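Local coordinates for protein LysR family transcriptional regulator (Vibrio vulnificus, PDB 5FHK) that regulates virulence genes as a LysR-type transcriptional regulator, AphB, probably binding DNA through a part of the protein absent from this regulatory domain, at the interface of chains A and B. Numbering follows the deposited sequence. Chains: chain A/B, LysR family transcriptional regulator.

Contact 1: the interface of chains A and B. Residues chain A 131, 137-138, 141; chain B 18-19, 23.
Two helices from different chains pack face to face here, in an interface between two regulatory domains of a LysR-type regulator; side-by-side pairing of such domains is familiar in the family, and this patch gives the pair part of its apolar seam. B:Met23, on helix 18-32, works against A:Val138 on helix 136-144 and the ring tip of A:Phe131. Its chain is bent at chi2 and chi3 (-41° and -67°), which lays the thioether across A:Val138 at about a right angle, with SD 3.8 Å from A:Val138 CB. The bend also brings the methyl CE to A:Phe131, tip to tip, 3.8 Å from ring atom CZ. The same methyl lies 3.6 Å from the backbone carbonyl O of A:Val138. Closer to the backbone, B:Met23 CB passes the hydroxyl OG of A:Ser141 at 3.8 Å, a van der Waals contact.

A:Val138 points its branch CG1 toward the start of the partner helix, where it meets the methyl CG2 of B:Thr18 at 3.9 Å and runs beside the first carbons of B:Lys19. Farther along, the aliphatic CD of B:Lys19 passes 3.8 Å from the amide nitrogen ND2 of A:Asn137. That amide is turned back on its own helix: chi1 of 63° carries OD1 to the backbone N of A:Val138 at 2.7 Å, with the donor above the carbonyl plane and the bond well bent.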
loop_
_atom_site.group_PDB
_atom_site.type_symbol
_atom_site.label_atom_id
_atom_site.label_comp_id
_atom_site.label_asym_id
_atom_site.label_seq_id
_atom_site.Cartn_x
_atom_site.Cartn_y
_atom_site.Cartn_z
ATOM N N PHE A 131 11.091 9.084 11.182
ATOM C CA PHE A 131 10.307 8.923 9.969
ATOM C C PHE A 131 8.892 8.604 10.410
ATOM O O PHE A 131 8.705 7.694 11.224
ATOM C CB PHE A 131 10.874 7.788 9.099
ATOM C CG PHE A 131 10.116 7.544 7.821
ATOM C CD1 PHE A 131 9.575 6.297 7.549
ATOM C CD2 PHE A 131 9.984 8.544 6.874
ATOM C CE1 PHE A 131 8.887 6.060 6.358
ATOM C CE2 PHE A 131 9.292 8.329 5.680
ATOM C CZ PHE A 131 8.749 7.093 5.411
ATOM N N ASN A 137 3.787 -0.076 5.100
ATOM C CA ASN A 137 4.740 -0.697 4.193
ATOM C C ASN A 137 5.996 0.163 4.030
ATOM O O ASN A 137 7.113 -0.358 4.103
ATOM C CB ASN A 137 4.078 -1.008 2.840
ATOM C CG ASN A 137 3.609 0.244 2.092
ATOM O OD1 ASN A 137 3.380 1.309 2.682
ATOM N ND2 ASN A 137 3.455 0.109 0.775
ATOM N N VAL A 138 5.850 1.486 3.852
ATOM C CA VAL A 138 7.063 2.292 3.675
ATOM C C VAL A 138 7.845 2.413 4.979
ATOM O O VAL A 138 9.063 2.595 4.960
ATOM C CB VAL A 138 6.741 3.683 3.103
ATOM C CG1 VAL A 138 6.107 3.553 1.715
ATOM C CG2 VAL A 138 5.857 4.436 4.040
ATOM N N SER A 141 10.087 -0.555 5.170
ATOM C CA SER A 141 11.232 -0.408 4.283
ATOM C C SER A 141 12.355 0.369 4.958
ATOM O O SER A 141 13.526 -0.004 4.843
ATOM C CB SER A 141 10.783 0.269 2.989
ATOM O OG SER A 141 11.826 1.064 2.471
ATOM N N THR B 18 5.146 5.200 -4.196
ATOM C CA THR B 18 6.033 5.694 -3.142
ATOM C C THR B 18 7.061 4.643 -2.725
ATOM O O THR B 18 8.256 4.944 -2.605
ATOM C CB THR B 18 5.214 6.165 -1.931
ATOM O OG1 THR B 18 4.494 7.361 -2.267
ATOM C CG2 THR B 18 6.127 6.508 -0.779
ATOM N N LYS B 19 6.623 3.402 -2.496
ATOM C CA LYS B 19 7.546 2.404 -1.969
ATOM C C LYS B 19 8.638 2.071 -2.980
ATOM O O LYS B 19 9.833 2.174 -2.673
ATOM C CB LYS B 19 6.792 1.147 -1.541
ATOM C CG LYS B 19 7.528 0.396 -0.424
ATOM C CD LYS B 19 6.984 -0.984 -0.213
ATOM C CE LYS B 19 8.104 -1.988 0.014
ATOM N NZ LYS B 19 7.569 -3.376 -0.150
ATOM N N MET B 23 11.141 5.557 -1.822
ATOM C CA MET B 23 11.761 5.134 -0.562
ATOM C C MET B 23 13.274 4.976 -0.638
ATOM O O MET B 23 13.960 5.468 0.274
ATOM C CB MET B 23 11.118 3.844 -0.043
ATOM C CG MET B 23 9.788 4.077 0.666
ATOM S SD MET B 23 9.761 5.530 1.751
ATOM C CE MET B 23 10.908 5.091 3.058
#

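Contact 2: the interface of chains A and B. Residues chain A 130-131, 138, 142, 145, 147; chain B 23, 27, 30-31.
The C-terminal half of helix 18-32 of one regulatory domain lies here against the start of strand 131-133 and the segment after helix 136-144 of the other. B:Met30 crosses the side chain of A:Phe131 at about a right angle and, bent at chi3 (-83°), sets its methyl CE over the ring face, 4.0 Å from the centroid, in a CH-pi contact. B:Met30 SD lies beside the root of the ring, 3.6 Å from A:Phe131 CB. A:Leu147 splits its two methyls between neighbours: CD1 goes to B:Asn27 and B:Met30, while CD2 reaches B:Ser31 CA at 3.6 Å and also covers one face of the A:Arg130 guanidinium, offset toward its rim.

A:Arg130 reaches the partner with an extended chain, CG anti to the backbone N (chi1 173°). Its NH2 donates to the backbone O of B:Met30 at 2.8 Å, coming from above that carbonyl's plane. A:Arg130 NE meets a water in the guanidinium plane at 3.0 Å, and the water also touches B:Met30 O. On its own chain, A:Arg130 NH1 bonds A:Leu147 O at 3.1 Å, which helps fix the guanidinium's rotation.

The amide of B:Asn27 presses OD1 onto the methyl CB of A:Ala142 at 3.3 Å and turns ND2 toward the aliphatic CG of A:Glu145. The carbonyl taken by A:Arg130 belongs to the last turn of helix 18-32, and the arginine that reaches it comes from the residue just before strand 131-133.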
loop_
_atom_site.group_PDB
_atom_site.type_symbol
_atom_site.label_atom_id
_atom_site.label_comp_id
_atom_site.label_asym_id
_atom_site.label_seq_id
_atom_site.Cartn_x
_atom_site.Cartn_y
_atom_site.Cartn_z
ATOM N N ARG A 130 11.868 9.595 13.755
ATOM C CA ARG A 130 12.778 9.990 12.687
ATOM C C ARG A 130 12.058 9.982 11.343
ATOM O O ARG A 130 12.353 10.802 10.468
ATOM C CB ARG A 130 13.985 9.043 12.671
ATOM C CG ARG A 130 14.957 9.218 11.493
ATOM C CD ARG A 130 16.091 8.195 11.590
ATOM N NE ARG A 130 17.260 8.545 10.784
ATOM C CZ ARG A 130 18.402 7.851 10.791
ATOM N NH1 ARG A 130 18.522 6.769 11.561
ATOM N NH2 ARG A 130 19.423 8.244 10.032
ATOM N N PHE A 131 11.091 9.084 11.182
ATOM C CA PHE A 131 10.307 8.923 9.969
ATOM C C PHE A 131 8.892 8.604 10.410
ATOM O O PHE A 131 8.705 7.694 11.224
ATOM C CB PHE A 131 10.874 7.788 9.099
ATOM C CG PHE A 131 10.116 7.544 7.821
ATOM C CD1 PHE A 131 9.575 6.297 7.549
ATOM C CD2 PHE A 131 9.984 8.544 6.874
ATOM C CE1 PHE A 131 8.887 6.060 6.358
ATOM C CE2 PHE A 131 9.292 8.329 5.680
ATOM C CZ PHE A 131 8.749 7.093 5.411
ATOM N N VAL A 138 5.850 1.486 3.852
ATOM C CA VAL A 138 7.063 2.292 3.675
ATOM C C VAL A 138 7.845 2.413 4.979
ATOM O O VAL A 138 9.063 2.595 4.960
ATOM C CB VAL A 138 6.741 3.683 3.103
ATOM C CG1 VAL A 138 6.107 3.553 1.715
ATOM C CG2 VAL A 138 5.857 4.436 4.040
ATOM N N ALA A 142 12.013 1.420 5.721
ATOM C CA ALA A 142 13.042 2.217 6.383
ATOM C C ALA A 142 13.681 1.454 7.536
ATOM O O ALA A 142 14.888 1.604 7.792
ATOM C CB ALA A 142 12.448 3.543 6.876
ATOM N N GLU A 145 16.257 -0.860 6.254
ATOM C CA GLU A 145 17.472 -0.129 5.948
ATOM C C GLU A 145 18.204 0.343 7.198
ATOM O O GLU A 145 19.195 1.068 7.086
ATOM C CB GLU A 145 17.149 1.044 5.018
ATOM C CG GLU A 145 17.150 0.642 3.534
ATOM C CD GLU A 145 18.296 1.274 2.733
ATOM O OE1 GLU A 145 18.172 1.377 1.491
ATOM O OE2 GLU A 145 19.316 1.670 3.343
ATOM N N LEU A 147 17.343 2.294 9.863
ATOM C CA LEU A 147 17.130 3.646 10.341
ATOM C C LEU A 147 16.434 3.708 11.694
ATOM O O LEU A 147 16.270 4.807 12.230
ATOM C CB LEU A 147 16.330 4.445 9.308
ATOM C CG LEU A 147 16.991 4.693 7.941
ATOM C CD1 LEU A 147 15.971 5.253 6.941
ATOM C CD2 LEU A 147 18.209 5.640 8.051
ATOM N N MET B 23 11.141 5.557 -1.822
ATOM C CA MET B 23 11.761 5.134 -0.562
ATOM C C MET B 23 13.274 4.976 -0.638
ATOM O O MET B 23 13.960 5.468 0.274
ATOM C CB MET B 23 11.118 3.844 -0.043
ATOM C CG MET B 23 9.788 4.077 0.666
ATOM S SD MET B 23 9.761 5.530 1.751
ATOM C CE MET B 23 10.908 5.091 3.058
ATOM N N ASN B 27 15.238 6.840 2.049
ATOM C CA ASN B 27 16.092 6.119 2.995
ATOM C C ASN B 27 17.534 6.611 2.905
ATOM O O ASN B 27 18.186 6.866 3.930
ATOM C CB ASN B 27 16.023 4.619 2.722
ATOM C CG ASN B 27 14.744 3.996 3.238
ATOM O OD1 ASN B 27 14.106 4.519 4.151
ATOM N ND2 ASN B 27 14.363 2.863 2.660
ATOM N N MET B 30 17.701 10.105 4.727
ATOM C CA MET B 30 17.632 10.008 6.180
ATOM C C MET B 30 18.922 9.431 6.749
ATOM O O MET B 30 19.413 9.889 7.788
ATOM C CB MET B 30 16.427 9.150 6.590
ATOM C CG MET B 30 15.080 9.832 6.414
ATOM S SD MET B 30 13.669 8.930 7.115
ATOM C CE MET B 30 13.288 7.767 5.798
ATOM N N SER B 31 19.494 8.429 6.068
ATOM C CA SER B 31 20.721 7.797 6.535
ATOM C C SER B 31 21.896 8.762 6.523
ATOM O O SER B 31 22.813 8.640 7.347
ATOM C CB SER B 31 21.028 6.583 5.663
ATOM O OG SER B 31 22.178 5.943 6.131
HETATM O O HOH W 1 16.890 11.092 9.156
#

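Contact 3: the interface of chains A and B. Residues chain A 30, 36-40; chain B 129-132.
The ring of B:Phe131 packs against A:Met30, A:Ile38 and A:Leu40 at a strand-to-strand contact between the two regulatory domains. A:Met30 crosses it at about a right angle and places CE over one face, 3.9 Å from the centroid. A:Ile38 CB meets the edge in the ring plane, at CD1. A:Leu40 lies alongside, pointing the same way, with CD2 3.7 Å from the tip atom CZ.

At the root of the side chain, strand 38-43 of chain A and strand 131-133 of chain B pair in parallel, continuing a sheet across the chains. A:Ile38 N bonds B:Arg130 O at 2.9 Å, B:Gln132 N bonds A:Ile38 O at 2.8 Å, and A:Leu40 N bonds B:Gln132 O. The alternation leaves A:Glu39 and B:Gln132 side by side, their carboxylate and amide planes 25° apart.

At the rim, B:Arg130 extends to the end of helix 18-32 of chain A, where NH2 donates to A:Met30 O at 2.6 Å from above the carbonyl plane. A water held in the guanidinium plane by NE also touches A:Met30 O and A:Ile36 O. Another water joins A:Ile38 O to B:Gly129 O. Within chain B, the side-chain OE1 of B:Gln132 receives B:Gly129 N on a lone pair, in the carbonyl plane, at 2.9 Å.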
loop_
_atom_site.group_PDB
_atom_site.type_symbol
_atom_site.label_atom_id
_atom_site.label_comp_id
_atom_site.label_asym_id
_atom_site.label_seq_id
_atom_site.Cartn_x
_atom_site.Cartn_y
_atom_site.Cartn_z
ATOM N N MET A 30 -12.299 -15.450 -6.338
ATOM C CA MET A 30 -12.464 -14.993 -7.714
ATOM C C MET A 30 -12.139 -16.107 -8.684
ATOM O O MET A 30 -12.721 -16.196 -9.773
ATOM C CB MET A 30 -11.552 -13.796 -7.983
ATOM C CG MET A 30 -12.006 -12.510 -7.281
ATOM S SD MET A 30 -11.160 -11.045 -7.897
ATOM C CE MET A 30 -9.677 -11.020 -6.901
ATOM N N ILE A 36 -18.328 -13.629 -11.019
ATOM C CA ILE A 36 -18.596 -12.628 -9.992
ATOM C C ILE A 36 -17.532 -11.542 -10.045
ATOM O O ILE A 36 -16.331 -11.840 -10.163
ATOM C CB ILE A 36 -18.645 -13.295 -8.605
ATOM C CG1 ILE A 36 -19.781 -14.332 -8.570
ATOM C CG2 ILE A 36 -18.784 -12.256 -7.495
ATOM C CD1 ILE A 36 -19.962 -14.990 -7.206
ATOM N N ASN A 37 -17.964 -10.283 -9.973
ATOM C CA ASN A 37 -17.053 -9.139 -9.951
ATOM C C ASN A 37 -16.934 -8.583 -8.538
ATOM O O ASN A 37 -17.924 -8.539 -7.793
ATOM C CB ASN A 37 -17.521 -8.021 -10.895
ATOM C CG ASN A 37 -17.689 -8.488 -12.344
ATOM O OD1 ASN A 37 -16.786 -9.091 -12.935
ATOM N ND2 ASN A 37 -18.863 -8.209 -12.922
ATOM N N ILE A 38 -15.730 -8.111 -8.191
ATOM C CA ILE A 38 -15.437 -7.525 -6.884
ATOM C C ILE A 38 -14.966 -6.087 -7.062
ATOM O O ILE A 38 -14.136 -5.804 -7.931
ATOM C CB ILE A 38 -14.353 -8.321 -6.131
ATOM C CG1 ILE A 38 -14.775 -9.773 -5.962
ATOM C CG2 ILE A 38 -14.038 -7.644 -4.784
ATOM C CD1 ILE A 38 -15.661 -9.983 -4.781
ATOM N N GLU A 39 -15.490 -5.185 -6.236
ATOM C CA GLU A 39 -14.936 -3.847 -6.049
ATOM C C GLU A 39 -14.464 -3.761 -4.606
ATOM O O GLU A 39 -15.255 -4.005 -3.684
ATOM C CB GLU A 39 -15.968 -2.738 -6.334
ATOM C CG GLU A 39 -16.119 -2.389 -7.825
ATOM C CD GLU A 39 -16.998 -1.160 -8.064
ATOM O OE1 GLU A 39 -17.367 -0.491 -7.063
ATOM O OE2 GLU A 39 -17.345 -0.881 -9.246
ATOM N N LEU A 40 -13.187 -3.417 -4.412
ATOM C CA LEU A 40 -12.537 -3.449 -3.106
ATOM C C LEU A 40 -11.993 -2.071 -2.729
ATOM O O LEU A 40 -11.297 -1.429 -3.524
ATOM C CB LEU A 40 -11.402 -4.471 -3.115
ATOM C CG LEU A 40 -10.446 -4.478 -1.917
ATOM C CD1 LEU A 40 -11.240 -4.648 -0.645
ATOM C CD2 LEU A 40 -9.481 -5.623 -2.063
ATOM N N GLY B 129 -14.180 -4.026 -14.346
ATOM C CA GLY B 129 -13.205 -5.071 -14.119
ATOM C C GLY B 129 -13.799 -6.250 -13.373
ATOM O O GLY B 129 -14.742 -6.126 -12.590
ATOM N N ARG B 130 -13.239 -7.427 -13.638
ATOM C CA ARG B 130 -13.446 -8.545 -12.733
ATOM C C ARG B 130 -13.119 -8.137 -11.303
ATOM O O ARG B 130 -13.780 -8.553 -10.349
ATOM C CB ARG B 130 -12.567 -9.719 -13.163
ATOM C CG ARG B 130 -12.748 -10.971 -12.337
ATOM C CD ARG B 130 -11.682 -11.989 -12.683
ATOM N NE ARG B 130 -12.014 -13.323 -12.184
ATOM C CZ ARG B 130 -11.451 -14.435 -12.641
ATOM N NH1 ARG B 130 -10.509 -14.337 -13.592
ATOM N NH2 ARG B 130 -11.802 -15.641 -12.142
ATOM N N PHE B 131 -12.108 -7.297 -11.143
ATOM C CA PHE B 131 -11.634 -6.883 -9.839
ATOM C C PHE B 131 -11.292 -5.409 -9.957
ATOM O O PHE B 131 -10.529 -5.023 -10.850
ATOM C CB PHE B 131 -10.416 -7.724 -9.425
ATOM C CG PHE B 131 -9.866 -7.407 -8.062
ATOM C CD1 PHE B 131 -10.661 -7.469 -6.937
ATOM C CD2 PHE B 131 -8.522 -7.085 -7.902
ATOM C CE1 PHE B 131 -10.137 -7.194 -5.668
ATOM C CE2 PHE B 131 -7.991 -6.808 -6.640
ATOM C CZ PHE B 131 -8.794 -6.862 -5.526
ATOM N N GLN B 132 -11.888 -4.588 -9.098
ATOM C CA GLN B 132 -11.528 -3.188 -8.996
ATOM C C GLN B 132 -11.129 -2.896 -7.563
ATOM O O GLN B 132 -11.736 -3.419 -6.622
ATOM C CB GLN B 132 -12.678 -2.286 -9.455
ATOM C CG GLN B 132 -12.648 -2.129 -10.960
ATOM C CD GLN B 132 -13.838 -1.357 -11.546
ATOM O OE1 GLN B 132 -14.327 -1.695 -12.632
ATOM N NE2 GLN B 132 -14.284 -0.306 -10.847
HETATM O O HOH W 2 -14.031 -13.413 -10.243
HETATM O O HOH W 3 -15.493 -4.968 -10.394
#

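Contact 1 and contact 2 are neighbouring stretches of one surface: their C-alpha centres lie about 8 Å apart, and they share A:Phe131, A:Val138 and B:Met23. The C-alpha centre of contact 3 lies about 27 Å from that of contact 1 and 35 Å from that of contact 2, across the two-fold. There the chains exchange roles: helix 18-32 comes from chain A and strand 131-133 from chain B, so the Met30, Arg130 and Phe131 group of contact 2 recurs, with a pairing to strand 38-43 that symmetry repeats at the other end. Two equivalent patches would hold the pair side by side, consistent with a LysR-type dimer.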